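Local coordinates for regulator of Ty1 transposition protein 107 (Saccharomyces cerevisiae, PDB 3T7K), which binds phosphorylated histone H2A during DNA damage repair through its C-terminal tandem BRCT repeats, at the interface of chains A and B. Residues are numbered along the deposited sequence; one frame, centred on the assembly and turned at random. Chains: chain A/B, Regulator of Ty1 transposition protein 107.

The interface of chains A and B. Residues chain A 17, 19, 21, 108-112; chain B 130-133, 138.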
loop_
_atom_site.group_PDB
_atom_site.type_symbol
_atom_site.label_atom_id
_atom_site.label_comp_id
_atom_site.label_asym_id
_atom_site.label_seq_id
_atom_site.Cartn_x
_atom_site.Cartn_y
_atom_site.Cartn_z
ATOM N N GLU A 17 -8.467 6.043 21.200
ATOM C CA GLU A 17 -8.482 6.412 19.793
ATOM C C GLU A 17 -8.529 5.123 18.975
ATOM O O GLU A 17 -7.991 4.104 19.407
ATOM C CB GLU A 17 -7.226 7.226 19.475
ATOM C CG GLU A 17 -7.124 7.734 18.059
ATOM C CD GLU A 17 -6.496 6.719 17.113
ATOM O OE1 GLU A 17 -6.114 5.603 17.572
ATOM O OE2 GLU A 17 -6.386 7.048 15.909
ATOM N N PRO A 19 -7.925 3.107 15.176
ATOM C CA PRO A 19 -7.333 3.256 13.849
ATOM C C PRO A 19 -8.403 3.180 12.773
ATOM O O PRO A 19 -9.490 2.664 13.021
ATOM C CB PRO A 19 -6.386 2.054 13.752
ATOM C CG PRO A 19 -6.953 1.051 14.665
ATOM C CD PRO A 19 -7.567 1.826 15.802
ATOM N N TYR A 21 -8.544 1.501 9.308
ATOM C CA TYR A 21 -7.794 0.594 8.420
ATOM C C TYR A 21 -8.101 0.810 6.945
ATOM O O TYR A 21 -7.368 0.316 6.076
ATOM C CB TYR A 21 -8.030 -0.873 8.808
ATOM C CG TYR A 21 -7.383 -1.275 10.098
ATOM C CD1 TYR A 21 -6.034 -1.568 10.159
ATOM C CD2 TYR A 21 -8.122 -1.347 11.268
ATOM C CE1 TYR A 21 -5.434 -1.925 11.359
ATOM C CE2 TYR A 21 -7.541 -1.707 12.457
ATOM C CZ TYR A 21 -6.203 -1.982 12.507
ATOM O OH TYR A 21 -5.643 -2.348 13.708
ATOM N N GLN A 108 -4.410 -0.129 23.957
ATOM C CA GLN A 108 -4.629 0.426 22.624
ATOM C C GLN A 108 -4.593 -0.663 21.550
ATOM O O GLN A 108 -4.082 -1.761 21.783
ATOM C CB GLN A 108 -3.610 1.528 22.322
ATOM C CD GLN A 108 -3.420 3.430 20.653
ATOM O OE1 GLN A 108 -2.814 4.132 21.464
ATOM N NE2 GLN A 108 -4.003 3.929 19.569
ATOM N N ILE A 109 -5.155 -0.352 20.384
ATOM C CA ILE A 109 -5.232 -1.293 19.264
ATOM C C ILE A 109 -3.968 -1.188 18.423
ATOM O O ILE A 109 -3.635 -0.123 17.932
ATOM C CB ILE A 109 -6.450 -0.984 18.385
ATOM C CG1 ILE A 109 -7.730 -1.099 19.213
ATOM C CG2 ILE A 109 -6.498 -1.911 17.180
ATOM C CD1 ILE A 109 -8.967 -0.566 18.516
ATOM N N ASN A 110 -3.260 -2.295 18.257
ATOM C CA ASN A 110 -1.974 -2.245 17.590
ATOM C C ASN A 110 -1.822 -3.289 16.492
ATOM O O ASN A 110 -0.730 -3.514 15.990
ATOM C CB ASN A 110 -0.867 -2.413 18.618
ATOM C CG ASN A 110 -1.103 -3.597 19.513
ATOM O OD1 ASN A 110 -1.358 -4.700 19.034
ATOM N ND2 ASN A 110 -1.067 -3.372 20.825
ATOM N N ILE A 111 -2.916 -3.936 16.123
ATOM C CA ILE A 111 -2.869 -4.880 15.020
ATOM C C ILE A 111 -2.496 -4.181 13.715
ATOM O O ILE A 111 -3.155 -3.217 13.304
ATOM C CB ILE A 111 -4.199 -5.604 14.860
ATOM C CG1 ILE A 111 -4.634 -6.181 16.211
ATOM C CG2 ILE A 111 -4.078 -6.699 13.801
ATOM C CD1 ILE A 111 -3.620 -7.121 16.823
ATOM N N ASN A 112 -1.439 -4.661 13.064
ATOM C CA ASN A 112 -0.936 -4.014 11.852
ATOM C C ASN A 112 -1.246 -4.752 10.547
ATOM O O ASN A 112 -1.537 -5.944 10.539
ATOM C CB ASN A 112 0.565 -3.731 11.957
ATOM C CG ASN A 112 1.406 -4.988 11.946
ATOM O OD1 ASN A 112 1.620 -5.603 10.891
ATOM N ND2 ASN A 112 1.911 -5.368 13.118
ATOM N N LYS B 130 4.886 0.425 12.025
ATOM C CA LYS B 130 3.939 -0.557 11.498
ATOM C C LYS B 130 2.547 -0.314 12.080
ATOM O O LYS B 130 1.541 -0.772 11.535
ATOM C CB LYS B 130 4.405 -1.992 11.810
ATOM C CG LYS B 130 5.685 -2.389 11.102
ATOM C CD LYS B 130 6.064 -3.864 11.351
ATOM C CE LYS B 130 6.685 -4.030 12.733
ATOM N NZ LYS B 130 6.949 -5.458 13.118
ATOM N N LEU B 131 2.481 0.415 13.189
ATOM C CA LEU B 131 1.188 0.716 13.783
ATOM C C LEU B 131 0.273 1.293 12.719
ATOM O O LEU B 131 0.724 1.986 11.807
ATOM C CB LEU B 131 1.332 1.677 14.948
ATOM C CG LEU B 131 2.064 1.064 16.140
ATOM C CD1 LEU B 131 2.408 2.147 17.169
ATOM C CD2 LEU B 131 1.219 -0.044 16.764
ATOM N N PRO B 132 -1.016 0.977 12.818
ATOM C CA PRO B 132 -2.035 1.406 11.857
ATOM C C PRO B 132 -2.437 2.871 12.056
ATOM O O PRO B 132 -3.334 3.354 11.361
ATOM C CB PRO B 132 -3.215 0.490 12.185
ATOM C CG PRO B 132 -3.028 0.170 13.614
ATOM C CD PRO B 132 -1.558 0.036 13.809
ATOM N N THR B 133 -1.769 3.563 12.978
ATOM C CA THR B 133 -2.037 4.973 13.221
ATOM C C THR B 133 -0.743 5.768 13.150
ATOM O O THR B 133 0.350 5.195 13.237
ATOM C CB THR B 133 -2.664 5.191 14.613
ATOM O OG1 THR B 133 -1.787 4.659 15.618
ATOM C CG2 THR B 133 -3.998 4.484 14.704
ATOM N N ARG B 138 -2.786 9.027 16.954
ATOM C CA ARG B 138 -2.899 8.304 18.222
ATOM C C ARG B 138 -3.147 9.214 19.414
ATOM O O ARG B 138 -3.757 8.791 20.401
ATOM C CB ARG B 138 -1.605 7.550 18.541
ATOM C CG ARG B 138 -1.440 6.269 17.833
ATOM C CD ARG B 138 -0.433 5.359 18.528
ATOM N NE ARG B 138 0.969 5.747 18.362
ATOM C CZ ARG B 138 1.640 5.708 17.218
ATOM N NH1 ARG B 138 1.035 5.339 16.090
ATOM N NH2 ARG B 138 2.924 6.046 17.197
#
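Among the residues of this patch one hydrogen bond grips the phenolic OH of A:Tyr21, 2.7 Å to the carbonyl O of A:Ile111 in its own chain, which lies at the ring edge, in plane, and takes the bond on a lone pair (C=O...OH 134°). Here loops of one copy of the tandem BRCT fragment meet the 130-133 loop and helix 135-138 of another, a patch hiding 340 Å² that may be a crystal contact. No hydrogen bond or salt bridge crosses it. B:Pro132 buries more surface than any other residue of the patch, 69 Å²: its CB lies 3.4 Å from CE1 of A:Tyr21, the side chains alongside and pointing the same way, while its CG makes a van der Waals contact, 3.4 Å, with the bonded A:Ile111 O. A:Pro19 brings CB to one face of the tyrosine ring, offset toward the rim, and the same carbon meets CG2 of B:Thr133 at 3.5 Å. Chi1 of 57° sets this methyl anti to the carbonyl carbon and OG1 in the crowded position between that carbon and the backbone N. OG1 accepts an N-H from NH1 of B:Arg138 at 2.9 Å, nearly straight (165° at H) and in the guanidinium plane; CD1 of B:Leu131 lies over that group's centre. The bent arginine chain crosses the incompletely modelled A:Gln108 at about a right angle, by its CG and CD. Tip to tip with the threonine methyl comes the carboxylate of A:Glu17. Farther along, CD2 of B:Leu131 touches CB of A:Asn110 at 3.7 Å.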